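Local atomic coordinates of type VI secretion system-associated protein TagF (Pseudomonas aeruginosa PAO1, PDB entry 2QNU), a protein that is of uncharacterised function but, as a member of the TagF family, is probably an accessory factor of the type VI secretion system. Residues 53-58 against 209-214; 58-63 against 70-75; 74-79 against 86-91. All coordinates share one frame; numbering follows the deposited sequence.

All three contacts are buried, but at different depths: contact 2 lies closest to the centre of the chain (about 4 Å from centre to centre), contact 3 at about 9 Å and contact 1 at about 13 Å. Contacts 2 and 3 pair strand 71-77 with its two neighbours, share Gly74 and Val75, and are built from ladders of backbone hydrogen bonds with mostly apolar side chains on both faces of the sheet. Contact 1 instead closes a long sequence loop around both hairpins and joins a loop to a short helix through an indole hydrogen bond, an aromatic pair and bridging water. Trp58 belongs to contacts 1 and 2, and Ser55 packs on Pro78 of contact 3.

Contact 1. Residues 53-58 against 209-214; sequences LTSPLW and RFLTGE
Trp58 meets Phe210 twice, through its indole N-H and through one face of its ring. NE1 donates to Phe210 O at 3.0 Å, with 156° at the hydrogen; the acceptor lies near the indole plane, and the N-H arrives on a carbonyl lone pair. Beside this bond the two rings form a T-shaped pair, the edge of Phe210 turned toward the five-membered ring of Trp58, with planes at 62°. The closest part of that edge is CD1, 3.8 Å from Trp58 CE2. Pro56 CB covers the opposite indole face, and Pro56 CD comes within 3.5 Å of Phe210 O. The indole is thus packed on both faces, while its N-H bond to the carbonyl helps fix its rotation.

Farther along, Ser55 CB packs 3.7 Å from Leu211 CA. Ser55 OG, put between its own backbone N and carbonyl carbon by chi1 of 58°, approaches Leu211 CD2 at 3.8 Å; its hydroxyl is also hydrogen-bonded to Tyr52 O. A water bridges the two segments, donating to Thr54 OG1 and, at 2.7 Å, to Leu211 O. Around this shell, Trp58 and Phe210 both pack on Met196 of strand 194-199, Phe210 also meets the ring of Trp183, and Leu211 rests on Trp48 and Ala51 of helix 48-53.

Within helix 209-212 Gly213 N bonds to Arg209 O at 2.8 Å, and Gly213, with positive phi, leaves the helix. The Phe210 and Leu211 carbonyls accept from an indole N-H and a water, so the contact satisfies two carbonyl oxygens at the helix end, one beside packed rings and one through water.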
ATOM      1  N   LEU B  53     -29.370 -12.926   1.319  1.00 38.12           N
ATOM      2  CA  LEU B  53     -30.420 -11.892   1.562  1.00 38.88           C
ATOM      3  C   LEU B  53     -30.050 -10.898   2.608  1.00 38.33           C
ATOM      4  O   LEU B  53     -30.456  -9.737   2.512  1.00 39.27           O
ATOM      5  CB  LEU B  53     -31.663 -12.582   2.012  1.00 38.14           C
ATOM      6  CG  LEU B  53     -32.707 -12.922   0.980  1.00 41.70           C
ATOM      7  CD1 LEU B  53     -32.321 -12.948  -0.442  1.00 41.08           C
ATOM      8  CD2 LEU B  53     -33.351 -14.221   1.419  1.00 43.58           C
ATOM      9  N   THR B  54     -29.269 -11.308   3.600  1.00 37.75           N
ATOM     10  CA  THR B  54     -28.912 -10.382   4.651  1.00 38.95           C
ATOM     11  C   THR B  54     -27.468  -9.923   4.625  1.00 38.26           C
ATOM     12  O   THR B  54     -26.983  -9.403   5.641  1.00 38.18           O
ATOM     13  CB  THR B  54     -29.131 -11.025   6.003  1.00 39.66           C
ATOM     14  OG1 THR B  54     -28.334 -12.220   6.056  1.00 42.31           O
ATOM     15  CG2 THR B  54     -30.624 -11.363   6.204  1.00 42.38           C
ATOM     16  N   SER B  55     -26.754 -10.210   3.524  1.00 38.28           N
ATOM     17  CA  SER B  55     -25.362  -9.914   3.394  1.00 36.36           C
ATOM     18  C   SER B  55     -25.191  -8.407   3.092  1.00 36.91           C
ATOM     19  O   SER B  55     -26.128  -7.746   2.613  1.00 35.29           O
ATOM     20  CB  SER B  55     -24.738 -10.750   2.276  1.00 37.45           C
ATOM     21  OG  SER B  55     -25.396 -10.514   1.051  1.00 36.85           O
ATOM     22  N   PRO B  56     -23.995  -7.860   3.374  1.00 37.01           N
ATOM     23  CA  PRO B  56     -23.713  -6.441   3.139  1.00 36.08           C
ATOM     24  C   PRO B  56     -23.734  -5.951   1.718  1.00 35.50           C
ATOM     25  O   PRO B  56     -23.673  -6.698   0.710  1.00 33.50           O
ATOM     26  CB  PRO B  56     -22.285  -6.268   3.648  1.00 36.21           C
ATOM     27  CG  PRO B  56     -22.129  -7.377   4.626  1.00 37.12           C
ATOM     28  CD  PRO B  56     -22.840  -8.529   3.979  1.00 36.32           C
ATOM     29  N   LEU B  57     -23.830  -4.629   1.653  1.00 36.42           N
ATOM     30  CA  LEU B  57     -23.512  -3.932   0.436  1.00 35.44           C
ATOM     31  C   LEU B  57     -22.000  -3.706   0.529  1.00 35.53           C
ATOM     32  O   LEU B  57     -21.500  -3.270   1.613  1.00 35.43           O
ATOM     33  CB  LEU B  57     -24.270  -2.603   0.362  1.00 36.15           C
ATOM     34  CG  LEU B  57     -25.729  -2.744  -0.129  1.00 37.57           C
ATOM     35  CD1 LEU B  57     -26.633  -3.412   0.934  1.00 38.64           C
ATOM     36  CD2 LEU B  57     -26.248  -1.401  -0.525  1.00 37.36           C
ATOM     37  N   TRP B  58     -21.287  -4.106  -0.552  1.00 35.28           N
ATOM     38  CA  TRP B  58     -19.862  -3.949  -0.638  1.00 34.42           C
ATOM     39  C   TRP B  58     -19.488  -2.857  -1.634  1.00 32.91           C
ATOM     40  O   TRP B  58     -19.801  -2.886  -2.787  1.00 34.29           O
ATOM     41  CB  TRP B  58     -19.219  -5.270  -1.000  1.00 33.74           C
ATOM     42  CG  TRP B  58     -19.396  -6.280   0.056  1.00 31.59           C
ATOM     43  CD1 TRP B  58     -20.257  -7.321   0.040  1.00 32.55           C
ATOM     44  CD2 TRP B  58     -18.665  -6.377   1.262  1.00 34.14           C
ATOM     45  NE1 TRP B  58     -20.138  -8.063   1.200  1.00 33.62           N
ATOM     46  CE2 TRP B  58     -19.145  -7.520   1.954  1.00 35.39           C
ATOM     47  CE3 TRP B  58     -17.597  -5.662   1.802  1.00 34.98           C
ATOM     48  CZ2 TRP B  58     -18.637  -7.914   3.179  1.00 36.66           C
ATOM     49  CZ3 TRP B  58     -17.128  -6.021   3.033  1.00 35.93           C
ATOM     50  CH2 TRP B  58     -17.655  -7.136   3.716  1.00 36.60           C
ATOM     51  N   ARG B 209     -17.517 -15.570   1.446  1.00 39.85           N
ATOM     52  CA  ARG B 209     -17.070 -14.761   2.567  1.00 40.35           C
ATOM     53  C   ARG B 209     -17.746 -13.392   2.526  1.00 39.09           C
ATOM     54  O   ARG B 209     -17.976 -12.806   3.574  1.00 37.77           O
ATOM     55  CB  ARG B 209     -15.506 -14.605   2.607  1.00 41.59           C
ATOM     56  CG  ARG B 209     -14.813 -15.908   3.123  1.00 47.54           C
ATOM     57  CD  ARG B 209     -13.928 -16.785   2.161  1.00 54.75           C
ATOM     58  NE  ARG B 209     -12.625 -16.197   2.013  1.00 55.66           N
ATOM     59  CZ  ARG B 209     -11.522 -16.706   1.432  1.00 57.70           C
ATOM     60  NH1 ARG B 209     -11.396 -17.949   0.950  1.00 57.43           N
ATOM     61  NH2 ARG B 209     -10.482 -15.896   1.366  1.00 54.18           N
ATOM     62  N   PHE B 210     -18.103 -12.927   1.339  1.00 37.92           N
ATOM     63  CA  PHE B 210     -18.911 -11.684   1.226  1.00 39.88           C
ATOM     64  C   PHE B 210     -20.327 -11.847   1.824  1.00 40.17           C
ATOM     65  O   PHE B 210     -21.019 -10.838   2.025  1.00 40.17           O
ATOM     66  CB  PHE B 210     -19.139 -11.293  -0.227  1.00 41.01           C
ATOM     67  CG  PHE B 210     -17.913 -10.805  -0.933  1.00 42.02           C
ATOM     68  CD1 PHE B 210     -17.230  -9.685  -0.481  1.00 44.88           C
ATOM     69  CD2 PHE B 210     -17.463 -11.462  -2.083  1.00 46.77           C
ATOM     70  CE1 PHE B 210     -16.091  -9.211  -1.182  1.00 44.37           C
ATOM     71  CE2 PHE B 210     -16.304 -11.013  -2.778  1.00 43.86           C
ATOM     72  CZ  PHE B 210     -15.619  -9.913  -2.301  1.00 43.16           C
ATOM     73  N   LEU B 211     -20.777 -13.097   1.986  1.00 39.70           N
ATOM     74  CA  LEU B 211     -22.155 -13.390   2.485  1.00 39.72           C
ATOM     75  C   LEU B 211     -22.116 -13.797   3.933  1.00 40.55           C
ATOM     76  O   LEU B 211     -23.030 -13.484   4.647  1.00 41.88           O
ATOM     77  CB  LEU B 211     -22.924 -14.411   1.643  1.00 39.57           C
ATOM     78  CG  LEU B 211     -22.744 -14.416   0.115  1.00 39.56           C
ATOM     79  CD1 LEU B 211     -23.390 -15.635  -0.549  1.00 40.03           C
ATOM     80  CD2 LEU B 211     -23.214 -13.170  -0.550  1.00 35.42           C
ATOM     81  N   THR B 212     -21.048 -14.444   4.395  1.00 40.82           N
ATOM     82  CA  THR B 212     -21.048 -14.941   5.724  1.00 41.55           C
ATOM     83  C   THR B 212     -19.987 -14.361   6.607  1.00 42.21           C
ATOM     84  O   THR B 212     -20.080 -14.499   7.827  1.00 41.23           O
ATOM     85  CB  THR B 212     -20.868 -16.470   5.726  1.00 42.39           C
ATOM     86  OG1 THR B 212     -19.522 -16.792   5.376  1.00 41.49           O
ATOM     87  CG2 THR B 212     -21.798 -17.092   4.747  1.00 43.52           C
ATOM     88  N   GLY B 213     -18.975 -13.725   6.026  1.00 42.87           N
ATOM     89  CA  GLY B 213     -17.788 -13.344   6.796  1.00 44.12           C
ATOM     90  C   GLY B 213     -17.015 -14.509   7.425  1.00 45.50           C
ATOM     91  O   GLY B 213     -16.131 -14.307   8.246  1.00 46.67           O
ATOM     92  N   GLU B 214     -17.322 -15.725   7.048  1.00 45.79           N
ATOM     93  CA  GLU B 214     -16.708 -16.854   7.704  1.00 48.03           C
ATOM     94  C   GLU B 214     -15.347 -17.189   7.092  1.00 46.13           C
ATOM     95  O   GLU B 214     -15.108 -16.925   5.945  1.00 47.24           O
ATOM     96  CB  GLU B 214     -17.638 -18.042   7.623  1.00 48.34           C
ATOM     97  CG  GLU B 214     -18.964 -17.819   8.363  1.00 51.69           C
ATOM     98  CD  GLU B 214     -19.917 -18.993   8.208  1.00 53.16           C
ATOM     99  OE1 GLU B 214     -19.632 -19.932   7.392  1.00 59.39           O
ATOM    100  OE2 GLU B 214     -20.987 -18.976   8.889  1.00 63.57           O
TER
HETATM  101  O   HOH W   1     -25.386 -12.747   5.619  1.00 44.00           O
HETATM  102  O   HOH W   2     -23.058  -9.035  -0.101  1.00 35.89           O

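Contact 2. Residues 58-63 against 70-75; sequences WRFAIA and EAVTGV
The Phe60 ring lies with one face over the backbone of Gly74, and Val72 CG2 stands at its edge, near the ring plane and 3.9 Å from CE1. A chi1 of 62° puts Phe60 CG between its own backbone N and carbonyl carbon; the ring lies over Gly74 of the next strand. Gly74 CA sits 4.0 Å from the ring centroid and 20° off the normal, a CH-pi contact that forms because Gly74 has no side chain to hold the ring away. The rings of Trp29 and Trp183 also meet Phe60. On the same sheet face, Ile62 CB and Val72 CG1 pack side by side at 3.8 Å.

In the backbone, Phe60 and Gly74 are a hydrogen-bonded pair, as are Ile62 and Val72, where Ile62 N reaches Val72 O at 2.7 Å in a nearly straight bond. Phe60 O is gripped twice, by Gly74 N at 3.0 Å and by Thr73 OG1 at 2.8 Å; the hydroxyl reaches it because OG1 is anti to its own backbone N (chi1 -169°). Thr73 shares the other face with Arg59, Ala61 and Val75. There Val75 CG2 lies alongside Arg59 CG at 4.0 Å, while the guanidinium forms a salt bridge with Glu116, and Phe112 and Val115 of helix 110-121 pack on this face.

This is an antiparallel beta hairpin in the middle of the sheet, with a cross-strand aromatic-glycine pair of the kind known as aromatic rescue of glycine.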
ATOM      1  N   TRP B  58     -21.287  -4.106  -0.552  1.00 35.28           N
ATOM      2  CA  TRP B  58     -19.862  -3.949  -0.638  1.00 34.42           C
ATOM      3  C   TRP B  58     -19.488  -2.857  -1.634  1.00 32.91           C
ATOM      4  O   TRP B  58     -19.801  -2.886  -2.787  1.00 34.29           O
ATOM      5  CB  TRP B  58     -19.219  -5.270  -1.000  1.00 33.74           C
ATOM      6  CG  TRP B  58     -19.396  -6.280   0.056  1.00 31.59           C
ATOM      7  CD1 TRP B  58     -20.257  -7.321   0.040  1.00 32.55           C
ATOM      8  CD2 TRP B  58     -18.665  -6.377   1.262  1.00 34.14           C
ATOM      9  NE1 TRP B  58     -20.138  -8.063   1.200  1.00 33.62           N
ATOM     10  CE2 TRP B  58     -19.145  -7.520   1.954  1.00 35.39           C
ATOM     11  CE3 TRP B  58     -17.597  -5.662   1.802  1.00 34.98           C
ATOM     12  CZ2 TRP B  58     -18.637  -7.914   3.179  1.00 36.66           C
ATOM     13  CZ3 TRP B  58     -17.128  -6.021   3.033  1.00 35.93           C
ATOM     14  CH2 TRP B  58     -17.655  -7.136   3.716  1.00 36.60           C
ATOM     15  N   ARG B  59     -18.811  -1.878  -1.116  1.00 33.68           N
ATOM     16  CA  ARG B  59     -18.138  -0.862  -1.913  1.00 34.48           C
ATOM     17  C   ARG B  59     -16.815  -1.510  -2.398  1.00 34.71           C
ATOM     18  O   ARG B  59     -16.259  -2.313  -1.698  1.00 34.22           O
ATOM     19  CB  ARG B  59     -17.795   0.292  -1.013  1.00 33.06           C
ATOM     20  CG  ARG B  59     -18.980   0.876  -0.303  1.00 31.91           C
ATOM     21  CD  ARG B  59     -18.604   1.784   0.822  1.00 35.80           C
ATOM     22  NE  ARG B  59     -19.804   2.209   1.571  1.00 38.69           N
ATOM     23  CZ  ARG B  59     -19.789   3.067   2.591  1.00 40.27           C
ATOM     24  NH1 ARG B  59     -18.668   3.675   2.940  1.00 44.22           N
ATOM     25  NH2 ARG B  59     -20.903   3.380   3.217  1.00 42.59           N
ATOM     26  N   PHE B  60     -16.383  -1.187  -3.605  1.00 34.46           N
ATOM     27  CA  PHE B  60     -15.183  -1.742  -4.125  1.00 34.96           C
ATOM     28  C   PHE B  60     -14.380  -0.787  -5.012  1.00 34.50           C
ATOM     29  O   PHE B  60     -14.907   0.124  -5.625  1.00 33.04           O
ATOM     30  CB  PHE B  60     -15.500  -3.019  -4.908  1.00 35.61           C
ATOM     31  CG  PHE B  60     -16.394  -2.799  -6.104  1.00 37.15           C
ATOM     32  CD1 PHE B  60     -15.870  -2.406  -7.336  1.00 35.31           C
ATOM     33  CD2 PHE B  60     -17.758  -3.036  -6.012  1.00 37.11           C
ATOM     34  CE1 PHE B  60     -16.699  -2.226  -8.428  1.00 36.03           C
ATOM     35  CE2 PHE B  60     -18.594  -2.844  -7.075  1.00 35.23           C
ATOM     36  CZ  PHE B  60     -18.103  -2.444  -8.279  1.00 37.31           C
ATOM     37  N   ALA B  61     -13.084  -1.086  -5.076  1.00 34.86           N
ATOM     38  CA  ALA B  61     -12.183  -0.540  -6.067  1.00 35.09           C
ATOM     39  C   ALA B  61     -11.279  -1.645  -6.607  1.00 34.72           C
ATOM     40  O   ALA B  61     -10.594  -2.361  -5.853  1.00 35.91           O
ATOM     41  CB  ALA B  61     -11.386   0.519  -5.460  1.00 36.11           C
ATOM     42  N   ILE B  62     -11.355  -1.804  -7.909  1.00 35.36           N
ATOM     43  CA  ILE B  62     -10.697  -2.860  -8.655  1.00 36.82           C
ATOM     44  C   ILE B  62      -9.663  -2.289  -9.633  1.00 36.93           C
ATOM     45  O   ILE B  62      -9.952  -1.421 -10.438  1.00 36.58           O
ATOM     46  CB  ILE B  62     -11.721  -3.659  -9.372  1.00 36.22           C
ATOM     47  CG1 ILE B  62     -12.653  -4.292  -8.266  1.00 38.73           C
ATOM     48  CG2 ILE B  62     -11.068  -4.698 -10.309  1.00 35.95           C
ATOM     49  CD1 ILE B  62     -13.858  -4.956  -8.811  1.00 39.87           C
ATOM     50  N   ALA B  63      -8.454  -2.822  -9.551  1.00 38.06           N
ATOM     51  CA  ALA B  63      -7.343  -2.402 -10.461  1.00 38.34           C
ATOM     52  C   ALA B  63      -7.638  -2.628 -11.941  1.00 38.23           C
ATOM     53  O   ALA B  63      -8.426  -3.521 -12.317  1.00 37.94           O
ATOM     54  CB  ALA B  63      -6.051  -3.129 -10.082  1.00 38.25           C
ATOM     55  N   GLU B  70      -9.885  -0.735 -17.903  1.00 46.94           N
ATOM     56  CA  GLU B  70     -10.106   0.378 -16.994  1.00 46.56           C
ATOM     57  C   GLU B  70     -10.145  -0.121 -15.546  1.00 44.67           C
ATOM     58  O   GLU B  70     -10.439  -1.317 -15.252  1.00 44.54           O
ATOM     59  CB  GLU B  70     -11.409   1.107 -17.318  1.00 47.30           C
ATOM     60  CG  GLU B  70     -11.330   2.146 -18.424  1.00 50.66           C
ATOM     61  CD  GLU B  70     -11.476   1.541 -19.813  1.00 56.80           C
ATOM     62  OE1 GLU B  70     -12.395   0.702 -19.982  1.00 59.63           O
ATOM     63  OE2 GLU B  70     -10.683   1.916 -20.747  1.00 62.14           O
ATOM     64  N   ALA B  71      -9.852   0.805 -14.639  1.00 41.72           N
ATOM     65  CA  ALA B  71     -10.138   0.573 -13.263  1.00 40.29           C
ATOM     66  C   ALA B  71     -11.670   0.716 -13.052  1.00 40.90           C
ATOM     67  O   ALA B  71     -12.406   1.352 -13.863  1.00 39.77           O
ATOM     68  CB  ALA B  71      -9.379   1.521 -12.391  1.00 39.75           C
ATOM     69  N   VAL B  72     -12.134   0.144 -11.949  1.00 39.75           N
ATOM     70  CA  VAL B  72     -13.535   0.205 -11.647  1.00 40.33           C
ATOM     71  C   VAL B  72     -13.753   0.376 -10.148  1.00 39.65           C
ATOM     72  O   VAL B  72     -13.051  -0.220  -9.280  1.00 39.42           O
ATOM     73  CB  VAL B  72     -14.328  -0.937 -12.396  1.00 40.04           C
ATOM     74  CG1 VAL B  72     -13.680  -2.256 -12.248  1.00 42.54           C
ATOM     75  CG2 VAL B  72     -15.840  -0.996 -12.029  1.00 41.03           C
ATOM     76  N   THR B  73     -14.701   1.260  -9.860  1.00 38.31           N
ATOM     77  CA  THR B  73     -15.151   1.488  -8.494  1.00 37.71           C
ATOM     78  C   THR B  73     -16.685   1.499  -8.445  1.00 37.75           C
ATOM     79  O   THR B  73     -17.342   1.744  -9.448  1.00 36.58           O
ATOM     80  CB  THR B  73     -14.591   2.770  -7.928  1.00 38.53           C
ATOM     81  OG1 THR B  73     -14.842   2.822  -6.528  1.00 38.85           O
ATOM     82  CG2 THR B  73     -15.182   3.990  -8.599  1.00 38.31           C
ATOM     83  N   GLY B  74     -17.234   1.166  -7.280  1.00 36.73           N
ATOM     84  CA  GLY B  74     -18.674   1.071  -7.175  1.00 36.83           C
ATOM     85  C   GLY B  74     -19.170   0.422  -5.916  1.00 34.13           C
ATOM     86  O   GLY B  74     -18.467   0.372  -4.910  1.00 33.84           O
ATOM     87  N   VAL B  75     -20.418  -0.007  -5.984  1.00 34.31           N
ATOM     88  CA  VAL B  75     -21.049  -0.727  -4.888  1.00 34.38           C
ATOM     89  C   VAL B  75     -21.879  -1.865  -5.465  1.00 33.54           C
ATOM     90  O   VAL B  75     -22.487  -1.710  -6.495  1.00 32.71           O
ATOM     91  CB  VAL B  75     -21.926   0.171  -3.996  1.00 34.89           C
ATOM     92  CG1 VAL B  75     -22.425  -0.633  -2.767  1.00 35.40           C
ATOM     93  CG2 VAL B  75     -21.184   1.416  -3.537  1.00 32.67           C
TER
HETATM   94  O   HOH W   3     -10.303  -3.794 -13.963  1.00 42.03           O

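Contact 3. Residues 74-79 against 86-91; sequences GVVMPS and YFPLTV
Val76 overlaps Pro88 and Thr90 through a single methyl: CG2 lies 3.5 Å from Pro88 CB, the two side chains running side by side and pointing the same way, and it also touches Thr90 OG1. That hydroxyl has its polar partner in Trp29 NE1, so the methyl packs beside a hydrogen-bonded group.

On the other sheet face are Val75, Met77, Leu89 and Val91. Met77, a selenomethionine, bends at chi3 (76°), the torsion that places CE, which comes 4.4 Å from Leu89 CD2, a loose contact. The backbone holds the strands more firmly. Val75 with Val91 and Met77 with Leu89 are hydrogen-bonded pairs, and Leu89 N to Met77 O measures 2.9 Å at 170°.

Past the strands Ser79 continues the contact, its CB 3.2 Å from Phe87 O and 3.8 Å from Leu89 CB. Phe87 N donates to Ser79 O at 3.2 Å from well above the carbonyl plane, and Tyr52 OH is also hydrogen-bonded to this oxygen. Tyr86 CD1 brings the ring edge to the same atom at 3.8 Å. Ser79 OG is hydrogen-bonded to the carbonyl of the modified N-methyl-lysine at position 9.

The hairpin of strands 71-77 and 89-95 is sandwiched between helices: Pro88 and Phe87 pack on Leu33 of helix 23-44, Val75, Leu89 and Val91 on Leu119 of helix 110-121, and Pro78 and Tyr86 on helix 48-53. Strands 58-62 and 4-7 continue the sheet on its two sides.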
ATOM      1  N   GLY B  74     -17.234   1.166  -7.280  1.00 36.73           N
ATOM      2  CA  GLY B  74     -18.674   1.071  -7.175  1.00 36.83           C
ATOM      3  C   GLY B  74     -19.170   0.422  -5.916  1.00 34.13           C
ATOM      4  O   GLY B  74     -18.467   0.372  -4.910  1.00 33.84           O
ATOM      5  N   VAL B  75     -20.418  -0.007  -5.984  1.00 34.31           N
ATOM      6  CA  VAL B  75     -21.049  -0.727  -4.888  1.00 34.38           C
ATOM      7  C   VAL B  75     -21.879  -1.865  -5.465  1.00 33.54           C
ATOM      8  O   VAL B  75     -22.487  -1.710  -6.495  1.00 32.71           O
ATOM      9  CB  VAL B  75     -21.926   0.171  -3.996  1.00 34.89           C
ATOM     10  CG1 VAL B  75     -22.425  -0.633  -2.767  1.00 35.40           C
ATOM     11  CG2 VAL B  75     -21.184   1.416  -3.537  1.00 32.67           C
ATOM     12  N   VAL B  76     -21.858  -3.021  -4.815  1.00 33.47           N
ATOM     13  CA  VAL B  76     -22.671  -4.151  -5.266  1.00 34.39           C
ATOM     14  C   VAL B  76     -23.548  -4.595  -4.102  1.00 34.02           C
ATOM     15  O   VAL B  76     -23.117  -4.567  -2.949  1.00 33.36           O
ATOM     16  CB  VAL B  76     -21.856  -5.366  -5.770  1.00 35.96           C
ATOM     17  CG1 VAL B  76     -20.793  -5.826  -4.770  1.00 34.21           C
ATOM     18  CG2 VAL B  76     -22.771  -6.542  -6.088  1.00 35.98           C
HETATM   19  N   MSE B  77     -24.802  -4.943  -4.419  1.00 36.44           N
HETATM   20  CA  MSE B  77     -25.818  -5.362  -3.431  1.00 37.84           C
HETATM   21  C   MSE B  77     -26.557  -6.616  -3.856  1.00 35.63           C
HETATM   22  O   MSE B  77     -26.941  -6.705  -4.984  1.00 33.73           O
HETATM   23  CB  MSE B  77     -26.874  -4.233  -3.325  1.00 36.44           C
HETATM   24  CG  MSE B  77     -27.995  -4.552  -2.302  1.00 40.94           C
HETATM   25 SE   MSE B  77     -29.478  -3.182  -2.371  1.00 49.45          SE
HETATM   26  CE  MSE B  77     -30.298  -3.790  -3.959  1.00 41.43           C
ATOM     27  N   PRO B  78     -26.830  -7.554  -2.935  1.00 37.86           N
ATOM     28  CA  PRO B  78     -27.699  -8.689  -3.297  1.00 37.56           C
ATOM     29  C   PRO B  78     -29.063  -8.208  -3.819  1.00 36.96           C
ATOM     30  O   PRO B  78     -29.633  -7.257  -3.280  1.00 38.39           O
ATOM     31  CB  PRO B  78     -27.877  -9.464  -1.980  1.00 37.82           C
ATOM     32  CG  PRO B  78     -26.734  -9.016  -1.133  1.00 41.01           C
ATOM     33  CD  PRO B  78     -26.345  -7.642  -1.542  1.00 38.25           C
ATOM     34  N   SER B  79     -29.548  -8.827  -4.880  1.00 36.43           N
ATOM     35  CA  SER B  79     -30.757  -8.370  -5.556  1.00 36.07           C
ATOM     36  C   SER B  79     -31.511  -9.529  -6.185  1.00 36.43           C
ATOM     37  O   SER B  79     -31.156 -10.723  -6.017  1.00 34.66           O
ATOM     38  CB  SER B  79     -30.403  -7.300  -6.590  1.00 36.25           C
ATOM     39  OG  SER B  79     -31.574  -6.602  -7.044  1.00 32.48           O
ATOM     40  N   TYR B  86     -32.362 -14.779  -8.338  1.00 41.43           N
ATOM     41  CA  TYR B  86     -31.335 -14.017  -7.596  1.00 40.67           C
ATOM     42  C   TYR B  86     -30.088 -13.623  -8.411  1.00 40.74           C
ATOM     43  O   TYR B  86     -29.442 -14.471  -9.021  1.00 40.17           O
ATOM     44  CB  TYR B  86     -30.937 -14.814  -6.348  1.00 41.64           C
ATOM     45  CG  TYR B  86     -32.128 -15.055  -5.469  1.00 42.60           C
ATOM     46  CD1 TYR B  86     -32.674 -13.994  -4.750  1.00 41.09           C
ATOM     47  CD2 TYR B  86     -32.755 -16.321  -5.400  1.00 43.88           C
ATOM     48  CE1 TYR B  86     -33.776 -14.155  -3.964  1.00 44.31           C
ATOM     49  CE2 TYR B  86     -33.864 -16.500  -4.619  1.00 44.02           C
ATOM     50  CZ  TYR B  86     -34.378 -15.405  -3.894  1.00 46.57           C
ATOM     51  OH  TYR B  86     -35.486 -15.491  -3.096  1.00 43.08           O
ATOM     52  N   PHE B  87     -29.752 -12.326  -8.426  1.00 38.95           N
ATOM     53  CA  PHE B  87     -28.480 -11.847  -8.931  1.00 37.82           C
ATOM     54  C   PHE B  87     -28.180 -10.481  -8.372  1.00 37.24           C
ATOM     55  O   PHE B  87     -29.092  -9.671  -8.237  1.00 37.79           O
ATOM     56  CB  PHE B  87     -28.507 -11.741 -10.453  1.00 37.56           C
ATOM     57  CG  PHE B  87     -27.184 -11.815 -11.061  1.00 39.45           C
ATOM     58  CD1 PHE B  87     -26.548 -13.063 -11.234  1.00 39.20           C
ATOM     59  CD2 PHE B  87     -26.502 -10.638 -11.479  1.00 38.80           C
ATOM     60  CE1 PHE B  87     -25.311 -13.123 -11.818  1.00 38.17           C
ATOM     61  CE2 PHE B  87     -25.276 -10.720 -12.068  1.00 38.66           C
ATOM     62  CZ  PHE B  87     -24.675 -11.957 -12.225  1.00 39.11           C
ATOM     63  N   PRO B  88     -26.905 -10.203  -8.002  1.00 36.34           N
ATOM     64  CA  PRO B  88     -26.614  -8.872  -7.463  1.00 35.55           C
ATOM     65  C   PRO B  88     -26.913  -7.724  -8.408  1.00 33.54           C
ATOM     66  O   PRO B  88     -27.034  -7.899  -9.595  1.00 31.56           O
ATOM     67  CB  PRO B  88     -25.111  -8.935  -7.183  1.00 35.21           C
ATOM     68  CG  PRO B  88     -24.851 -10.310  -6.899  1.00 36.61           C
ATOM     69  CD  PRO B  88     -25.754 -11.101  -7.841  1.00 36.04           C
ATOM     70  N   LEU B  89     -27.029  -6.547  -7.838  1.00 34.73           N
ATOM     71  CA  LEU B  89     -27.163  -5.303  -8.627  1.00 34.67           C
ATOM     72  C   LEU B  89     -25.938  -4.468  -8.311  1.00 34.31           C
ATOM     73  O   LEU B  89     -25.583  -4.242  -7.154  1.00 34.77           O
ATOM     74  CB  LEU B  89     -28.404  -4.535  -8.195  1.00 34.75           C
ATOM     75  CG  LEU B  89     -28.679  -3.149  -8.845  1.00 34.01           C
ATOM     76  CD1 LEU B  89     -28.934  -3.304 -10.312  1.00 34.02           C
ATOM     77  CD2 LEU B  89     -29.892  -2.572  -8.198  1.00 36.41           C
ATOM     78  N   THR B  90     -25.298  -3.992  -9.347  1.00 35.12           N
ATOM     79  CA  THR B  90     -24.082  -3.248  -9.183  1.00 35.34           C
ATOM     80  C   THR B  90     -24.259  -1.915  -9.831  1.00 34.03           C
ATOM     81  O   THR B  90     -24.765  -1.863 -10.917  1.00 33.55           O
ATOM     82  CB  THR B  90     -22.891  -4.004  -9.900  1.00 35.25           C
ATOM     83  OG1 THR B  90     -22.835  -5.332  -9.420  1.00 39.60           O
ATOM     84  CG2 THR B  90     -21.567  -3.330  -9.634  1.00 36.20           C
ATOM     85  N   VAL B  91     -23.834  -0.864  -9.145  1.00 35.21           N
ATOM     86  CA  VAL B  91     -23.561   0.437  -9.773  1.00 35.97           C
ATOM     87  C   VAL B  91     -22.020   0.613  -9.827  1.00 36.44           C
ATOM     88  O   VAL B  91     -21.318   0.450  -8.805  1.00 35.02           O
ATOM     89  CB  VAL B  91     -24.202   1.552  -8.967  1.00 37.78           C
ATOM     90  CG1 VAL B  91     -23.780   2.955  -9.476  1.00 37.96           C
ATOM     91  CG2 VAL B  91     -25.734   1.364  -8.967  1.00 38.28           C
TER